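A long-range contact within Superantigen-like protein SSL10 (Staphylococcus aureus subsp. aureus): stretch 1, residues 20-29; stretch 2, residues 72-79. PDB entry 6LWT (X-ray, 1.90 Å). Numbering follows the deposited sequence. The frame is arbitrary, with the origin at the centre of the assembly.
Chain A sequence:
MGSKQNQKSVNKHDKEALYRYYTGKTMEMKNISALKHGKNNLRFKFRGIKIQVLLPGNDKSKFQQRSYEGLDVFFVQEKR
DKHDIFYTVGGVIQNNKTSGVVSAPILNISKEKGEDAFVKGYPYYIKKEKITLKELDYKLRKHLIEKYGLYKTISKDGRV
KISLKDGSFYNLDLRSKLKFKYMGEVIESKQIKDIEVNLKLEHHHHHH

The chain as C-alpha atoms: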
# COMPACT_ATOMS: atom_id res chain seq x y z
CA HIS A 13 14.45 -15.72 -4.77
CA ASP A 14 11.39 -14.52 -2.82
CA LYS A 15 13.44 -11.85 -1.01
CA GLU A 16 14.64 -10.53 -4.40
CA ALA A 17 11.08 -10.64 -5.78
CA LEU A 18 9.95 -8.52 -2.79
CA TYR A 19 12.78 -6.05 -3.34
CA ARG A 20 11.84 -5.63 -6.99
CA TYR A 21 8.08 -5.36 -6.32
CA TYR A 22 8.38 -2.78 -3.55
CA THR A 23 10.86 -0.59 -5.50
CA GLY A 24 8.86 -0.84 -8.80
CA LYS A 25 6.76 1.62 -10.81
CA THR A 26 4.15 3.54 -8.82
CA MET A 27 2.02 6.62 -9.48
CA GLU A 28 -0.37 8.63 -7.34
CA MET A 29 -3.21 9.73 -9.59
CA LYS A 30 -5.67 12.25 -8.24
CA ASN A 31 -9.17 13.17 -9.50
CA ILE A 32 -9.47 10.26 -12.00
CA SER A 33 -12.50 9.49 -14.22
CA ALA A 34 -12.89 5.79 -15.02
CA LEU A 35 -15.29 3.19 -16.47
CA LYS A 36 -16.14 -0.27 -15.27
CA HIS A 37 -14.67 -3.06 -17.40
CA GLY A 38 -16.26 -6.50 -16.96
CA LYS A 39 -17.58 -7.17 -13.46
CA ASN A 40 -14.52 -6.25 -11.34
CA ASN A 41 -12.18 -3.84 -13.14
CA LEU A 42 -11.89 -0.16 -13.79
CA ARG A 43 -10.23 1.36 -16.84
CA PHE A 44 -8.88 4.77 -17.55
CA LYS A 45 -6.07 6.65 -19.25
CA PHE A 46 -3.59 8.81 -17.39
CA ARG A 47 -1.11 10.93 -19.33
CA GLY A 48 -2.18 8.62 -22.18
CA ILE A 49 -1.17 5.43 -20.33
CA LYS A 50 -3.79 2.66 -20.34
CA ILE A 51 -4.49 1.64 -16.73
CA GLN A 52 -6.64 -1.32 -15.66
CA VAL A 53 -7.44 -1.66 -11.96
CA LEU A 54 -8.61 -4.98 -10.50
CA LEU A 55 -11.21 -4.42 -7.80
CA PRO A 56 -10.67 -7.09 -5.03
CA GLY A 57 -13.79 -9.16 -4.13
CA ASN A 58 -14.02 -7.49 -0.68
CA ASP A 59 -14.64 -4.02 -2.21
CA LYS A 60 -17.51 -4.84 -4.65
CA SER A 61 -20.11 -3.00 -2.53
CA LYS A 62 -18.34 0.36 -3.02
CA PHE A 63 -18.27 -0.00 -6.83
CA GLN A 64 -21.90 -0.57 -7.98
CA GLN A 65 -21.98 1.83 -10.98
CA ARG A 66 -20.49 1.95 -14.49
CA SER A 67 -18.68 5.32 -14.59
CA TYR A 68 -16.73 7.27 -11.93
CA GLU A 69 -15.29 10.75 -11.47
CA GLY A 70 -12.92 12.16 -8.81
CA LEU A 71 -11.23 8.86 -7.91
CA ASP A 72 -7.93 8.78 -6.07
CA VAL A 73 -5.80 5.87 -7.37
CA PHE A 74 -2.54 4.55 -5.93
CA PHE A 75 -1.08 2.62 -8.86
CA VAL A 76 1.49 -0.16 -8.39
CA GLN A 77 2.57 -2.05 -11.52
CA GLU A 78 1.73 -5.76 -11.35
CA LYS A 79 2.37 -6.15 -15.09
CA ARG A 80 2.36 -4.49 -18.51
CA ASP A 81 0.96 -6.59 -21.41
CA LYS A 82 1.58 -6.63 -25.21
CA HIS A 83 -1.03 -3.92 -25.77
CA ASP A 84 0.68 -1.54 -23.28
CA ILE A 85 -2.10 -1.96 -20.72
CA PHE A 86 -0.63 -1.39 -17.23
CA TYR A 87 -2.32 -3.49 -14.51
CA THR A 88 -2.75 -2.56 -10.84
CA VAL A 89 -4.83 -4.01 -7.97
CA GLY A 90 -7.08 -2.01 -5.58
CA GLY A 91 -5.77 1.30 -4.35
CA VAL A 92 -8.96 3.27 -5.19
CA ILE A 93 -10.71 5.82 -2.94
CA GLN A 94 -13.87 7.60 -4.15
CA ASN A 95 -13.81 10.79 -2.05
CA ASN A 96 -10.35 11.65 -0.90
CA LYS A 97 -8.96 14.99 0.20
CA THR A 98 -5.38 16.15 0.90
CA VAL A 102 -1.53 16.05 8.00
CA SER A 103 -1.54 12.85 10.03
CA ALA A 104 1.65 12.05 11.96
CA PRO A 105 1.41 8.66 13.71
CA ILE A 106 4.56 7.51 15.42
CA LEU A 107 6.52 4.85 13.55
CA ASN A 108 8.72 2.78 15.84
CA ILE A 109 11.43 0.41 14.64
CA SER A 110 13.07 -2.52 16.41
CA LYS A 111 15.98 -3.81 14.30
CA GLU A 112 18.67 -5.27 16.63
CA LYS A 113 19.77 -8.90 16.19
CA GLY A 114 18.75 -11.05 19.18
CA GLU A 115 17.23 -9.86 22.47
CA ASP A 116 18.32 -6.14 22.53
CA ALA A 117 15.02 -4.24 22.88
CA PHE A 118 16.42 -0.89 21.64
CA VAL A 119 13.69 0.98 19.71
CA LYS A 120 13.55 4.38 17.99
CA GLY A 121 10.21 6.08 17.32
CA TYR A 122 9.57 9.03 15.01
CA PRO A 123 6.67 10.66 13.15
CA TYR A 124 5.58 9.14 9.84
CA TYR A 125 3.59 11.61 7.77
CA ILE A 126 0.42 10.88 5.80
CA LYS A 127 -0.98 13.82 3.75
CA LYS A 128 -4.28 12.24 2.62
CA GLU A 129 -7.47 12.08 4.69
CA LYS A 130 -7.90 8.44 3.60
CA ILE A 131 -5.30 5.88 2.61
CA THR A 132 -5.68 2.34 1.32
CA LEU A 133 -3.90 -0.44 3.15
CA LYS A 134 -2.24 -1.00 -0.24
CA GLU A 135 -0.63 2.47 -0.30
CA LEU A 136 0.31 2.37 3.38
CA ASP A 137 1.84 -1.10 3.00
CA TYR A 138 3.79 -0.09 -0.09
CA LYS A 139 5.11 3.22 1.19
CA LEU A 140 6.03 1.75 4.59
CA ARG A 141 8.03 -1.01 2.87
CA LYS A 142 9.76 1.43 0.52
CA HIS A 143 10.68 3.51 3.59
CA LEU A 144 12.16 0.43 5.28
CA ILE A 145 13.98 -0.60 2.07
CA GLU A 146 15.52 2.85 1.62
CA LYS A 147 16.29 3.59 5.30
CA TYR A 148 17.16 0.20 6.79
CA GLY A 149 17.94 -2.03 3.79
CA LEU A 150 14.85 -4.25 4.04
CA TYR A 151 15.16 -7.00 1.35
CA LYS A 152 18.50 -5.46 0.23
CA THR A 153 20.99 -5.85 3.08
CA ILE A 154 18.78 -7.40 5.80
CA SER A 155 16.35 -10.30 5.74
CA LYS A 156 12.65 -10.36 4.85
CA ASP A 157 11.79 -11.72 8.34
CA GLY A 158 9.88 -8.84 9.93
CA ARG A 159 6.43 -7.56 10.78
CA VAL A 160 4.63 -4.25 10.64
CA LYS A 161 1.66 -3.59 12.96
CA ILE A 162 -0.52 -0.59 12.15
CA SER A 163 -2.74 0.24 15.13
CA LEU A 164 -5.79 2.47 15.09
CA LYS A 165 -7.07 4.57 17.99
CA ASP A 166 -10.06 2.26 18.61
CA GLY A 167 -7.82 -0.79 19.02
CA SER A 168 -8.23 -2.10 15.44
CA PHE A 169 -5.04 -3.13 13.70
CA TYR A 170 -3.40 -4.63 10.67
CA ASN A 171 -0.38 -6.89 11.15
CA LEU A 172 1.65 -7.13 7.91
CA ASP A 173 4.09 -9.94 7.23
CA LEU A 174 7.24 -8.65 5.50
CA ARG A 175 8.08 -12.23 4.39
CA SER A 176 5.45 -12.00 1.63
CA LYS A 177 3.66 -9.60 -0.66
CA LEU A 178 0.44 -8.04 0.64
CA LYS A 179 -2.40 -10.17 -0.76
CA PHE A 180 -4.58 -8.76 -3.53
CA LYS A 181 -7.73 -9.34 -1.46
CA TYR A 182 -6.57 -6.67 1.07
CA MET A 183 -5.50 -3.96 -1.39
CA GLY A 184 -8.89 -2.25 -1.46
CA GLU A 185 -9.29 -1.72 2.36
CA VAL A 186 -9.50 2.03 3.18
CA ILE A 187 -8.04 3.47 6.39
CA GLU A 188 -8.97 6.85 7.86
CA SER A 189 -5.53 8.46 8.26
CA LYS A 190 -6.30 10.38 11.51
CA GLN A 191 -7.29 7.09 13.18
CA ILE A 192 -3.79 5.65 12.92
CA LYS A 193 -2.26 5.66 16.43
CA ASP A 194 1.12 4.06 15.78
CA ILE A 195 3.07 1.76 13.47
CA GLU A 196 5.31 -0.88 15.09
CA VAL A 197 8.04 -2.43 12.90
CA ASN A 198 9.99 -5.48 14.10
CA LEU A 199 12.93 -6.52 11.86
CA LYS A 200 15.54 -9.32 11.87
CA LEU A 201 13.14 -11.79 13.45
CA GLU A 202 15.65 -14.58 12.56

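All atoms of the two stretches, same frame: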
# COMPACT_ATOMS: atom_id res chain seq x y z
N ARG A 20 12.23 -6.16 -5.69
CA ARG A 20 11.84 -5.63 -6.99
C ARG A 20 10.41 -5.08 -6.95
O ARG A 20 10.18 -3.98 -7.43
CB ARG A 20 12.02 -6.68 -8.11
CG ARG A 20 13.48 -7.08 -8.40
CD ARG A 20 14.48 -5.92 -8.50
NE ARG A 20 14.19 -4.94 -9.55
CZ ARG A 20 14.55 -5.05 -10.84
NH1 ARG A 20 15.22 -6.10 -11.31
NH2 ARG A 20 14.21 -4.08 -11.69
N TYR A 21 9.47 -5.81 -6.34
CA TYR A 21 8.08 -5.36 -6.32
C TYR A 21 7.91 -4.03 -5.60
O TYR A 21 7.28 -3.11 -6.11
CB TYR A 21 7.17 -6.41 -5.68
CG TYR A 21 5.72 -6.00 -5.68
CD1 TYR A 21 4.94 -6.09 -6.84
CD2 TYR A 21 5.13 -5.46 -4.53
CE1 TYR A 21 3.61 -5.69 -6.84
CE2 TYR A 21 3.80 -5.06 -4.53
CZ TYR A 21 3.03 -5.20 -5.67
OH TYR A 21 1.71 -4.81 -5.66
N TYR A 22 8.53 -3.94 -4.42
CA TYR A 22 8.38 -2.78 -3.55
C TYR A 22 9.32 -1.62 -3.86
O TYR A 22 9.28 -0.60 -3.18
CB TYR A 22 8.47 -3.23 -2.07
CG TYR A 22 7.21 -3.91 -1.58
CD1 TYR A 22 6.05 -3.15 -1.38
CD2 TYR A 22 7.15 -5.29 -1.33
CE1 TYR A 22 4.88 -3.74 -0.96
CE2 TYR A 22 5.98 -5.90 -0.90
CZ TYR A 22 4.84 -5.11 -0.71
OH TYR A 22 3.67 -5.67 -0.26
N THR A 23 10.14 -1.74 -4.92
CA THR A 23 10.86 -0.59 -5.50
C THR A 23 10.47 -0.38 -6.98
O THR A 23 11.22 0.24 -7.73
CB THR A 23 12.39 -0.77 -5.40
OG1 THR A 23 12.77 -2.00 -6.03
CG2 THR A 23 12.81 -0.83 -3.94
N GLY A 24 9.30 -0.88 -7.39
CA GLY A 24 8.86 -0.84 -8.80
C GLY A 24 8.17 0.46 -9.17
O GLY A 24 8.30 1.48 -8.48
N LYS A 25 7.46 0.44 -10.30
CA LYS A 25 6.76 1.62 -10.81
C LYS A 25 5.51 1.87 -9.99
O LYS A 25 4.68 0.95 -9.84
CB LYS A 25 6.33 1.44 -12.27
CG LYS A 25 7.45 1.24 -13.28
CD LYS A 25 7.01 1.63 -14.69
CE LYS A 25 7.23 3.12 -15.01
NZ LYS A 25 8.46 3.37 -15.82
N THR A 26 5.36 3.10 -9.50
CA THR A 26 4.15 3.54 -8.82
C THR A 26 3.77 4.94 -9.27
O THR A 26 4.64 5.72 -9.64
CB THR A 26 4.30 3.58 -7.28
OG1 THR A 26 5.22 4.61 -6.89
CG2 THR A 26 4.78 2.27 -6.75
N MET A 27 2.49 5.26 -9.20
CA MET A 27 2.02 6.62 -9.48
C MET A 27 0.84 6.92 -8.59
O MET A 27 -0.02 6.05 -8.41
CB MET A 27 1.55 6.76 -10.94
CG MET A 27 2.58 6.44 -12.01
SD MET A 27 2.07 7.09 -13.63
CE MET A 27 0.84 5.87 -14.07
N GLU A 28 0.81 8.13 -8.04
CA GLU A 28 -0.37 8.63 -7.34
C GLU A 28 -1.15 9.47 -8.33
O GLU A 28 -0.63 10.45 -8.87
CB GLU A 28 0.01 9.48 -6.15
CG GLU A 28 0.79 8.72 -5.11
CD GLU A 28 0.93 9.48 -3.81
OE1 GLU A 28 2.07 9.56 -3.30
OE2 GLU A 28 -0.10 9.97 -3.29
N MET A 29 -2.38 9.06 -8.60
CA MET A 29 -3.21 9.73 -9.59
C MET A 29 -4.45 10.23 -8.89
O MET A 29 -5.23 9.46 -8.31
CB MET A 29 -3.56 8.79 -10.72
CG MET A 29 -2.34 8.35 -11.52
SD MET A 29 -2.70 6.98 -12.60
CE MET A 29 -2.91 5.68 -11.42
N ASP A 72 -9.31 8.70 -6.46
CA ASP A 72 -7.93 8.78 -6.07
C ASP A 72 -7.41 7.37 -6.24
O ASP A 72 -7.96 6.46 -5.66
CB ASP A 72 -7.86 9.23 -4.61
CG ASP A 72 -6.45 9.33 -4.10
OD1 ASP A 72 -5.73 10.19 -4.63
OD2 ASP A 72 -6.07 8.60 -3.16
N VAL A 73 -6.36 7.19 -7.05
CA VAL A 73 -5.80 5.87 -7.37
C VAL A 73 -4.32 5.83 -7.02
O VAL A 73 -3.54 6.68 -7.48
CB VAL A 73 -6.01 5.51 -8.86
CG1 VAL A 73 -5.48 4.10 -9.16
CG2 VAL A 73 -7.50 5.56 -9.21
N PHE A 74 -3.94 4.85 -6.19
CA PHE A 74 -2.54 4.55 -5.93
C PHE A 74 -2.17 3.35 -6.79
O PHE A 74 -2.55 2.21 -6.48
CB PHE A 74 -2.23 4.27 -4.47
CG PHE A 74 -0.76 4.03 -4.21
CD1 PHE A 74 0.13 5.09 -4.28
CD2 PHE A 74 -0.28 2.77 -3.91
CE1 PHE A 74 1.49 4.89 -4.04
CE2 PHE A 74 1.08 2.56 -3.68
CZ PHE A 74 1.96 3.62 -3.75
N PHE A 75 -1.46 3.63 -7.86
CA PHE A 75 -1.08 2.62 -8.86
C PHE A 75 0.23 1.96 -8.47
O PHE A 75 1.20 2.66 -8.14
CB PHE A 75 -0.96 3.29 -10.23
CG PHE A 75 -0.28 2.46 -11.28
CD1 PHE A 75 1.12 2.49 -11.43
CD2 PHE A 75 -1.03 1.66 -12.14
CE1 PHE A 75 1.74 1.71 -12.40
CE2 PHE A 75 -0.41 0.90 -13.11
CZ PHE A 75 0.97 0.91 -13.24
N VAL A 76 0.26 0.62 -8.48
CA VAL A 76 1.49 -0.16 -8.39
C VAL A 76 1.48 -1.15 -9.55
O VAL A 76 0.54 -1.92 -9.70
CB VAL A 76 1.60 -0.90 -7.04
CG1 VAL A 76 2.82 -1.81 -7.00
CG2 VAL A 76 1.64 0.11 -5.89
N GLN A 77 2.52 -1.14 -10.37
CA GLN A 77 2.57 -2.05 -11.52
C GLN A 77 2.67 -3.52 -11.12
O GLN A 77 3.64 -3.93 -10.50
CB GLN A 77 3.72 -1.70 -12.47
CG GLN A 77 3.60 -2.48 -13.79
CD GLN A 77 4.58 -2.04 -14.86
OE1 GLN A 77 5.23 -2.88 -15.48
NE2 GLN A 77 4.65 -0.76 -15.11
N GLU A 78 1.65 -4.30 -11.43
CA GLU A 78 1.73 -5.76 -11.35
C GLU A 78 2.27 -6.35 -12.65
O GLU A 78 3.02 -7.34 -12.62
CB GLU A 78 0.35 -6.35 -11.09
CG GLU A 78 -0.31 -5.86 -9.83
CD GLU A 78 0.44 -6.25 -8.56
OE1 GLU A 78 1.10 -7.32 -8.52
OE2 GLU A 78 0.33 -5.48 -7.60
N LYS A 79 1.86 -5.77 -13.77
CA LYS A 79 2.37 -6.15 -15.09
C LYS A 79 1.99 -5.14 -16.16
O LYS A 79 1.13 -4.27 -15.96
CB LYS A 79 1.88 -7.55 -15.50
CG LYS A 79 0.37 -7.70 -15.62
CD LYS A 79 0.02 -9.11 -16.12
CE LYS A 79 -1.26 -9.16 -16.96
NZ LYS A 79 -2.42 -9.67 -16.18

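Strand 26-29 runs antiparallel to strand 72-76: their directions differ by 169° and their axes approach to 4.8 Å. Two reciprocal hydrogen-bond pairs fix the register. Met27 N to Phe75 O (3.1 Å) is answered by Phe75 N to Met27 O (2.9 Å), and Met29 N to Val73 O (2.9 Å) by Val73 N to Met29 O (2.8 Å). Beyond them, Gln77 N donates to Lys25 O (3.1 Å) at a nearly linear 173°.

Alternation sorts the side chains. Met27, Met29, Val73 and Phe75 share one face. Met29, in an m, t, m conformation, folds its methyl in over the neighbouring strand, with CE 3.3 Å from Phe75 CB and 3.8 Å from Val73 CG1. Phe75 (chi1 t, chi2 -88°) lies with its ring edge near Met27 N and Thr26 CA. On the other face, Thr26 (chi1 p) sets CG2 3.9 Å from Val76 CG2, while Glu28 lays its aliphatic CG 3.8 Å from CD1 at the Phe74 ring edge; its carboxylate is hydrogen-bonded elsewhere in the structure.

Before the strand, helical Tyr21 points its CA-to-CB bond sideways, but chi1 t carries the ring across. Its OH donates a very short 2.5 Å hydrogen bond to Glu78 OE2, a phenol meeting a carboxylate acceptor, and CZ packs 3.6 Å from Val76 CG1. The m, m bend of Glu78 brings OE2 to the edge of the Tyr21 ring, near its plane, where the hydroxyl can reach it.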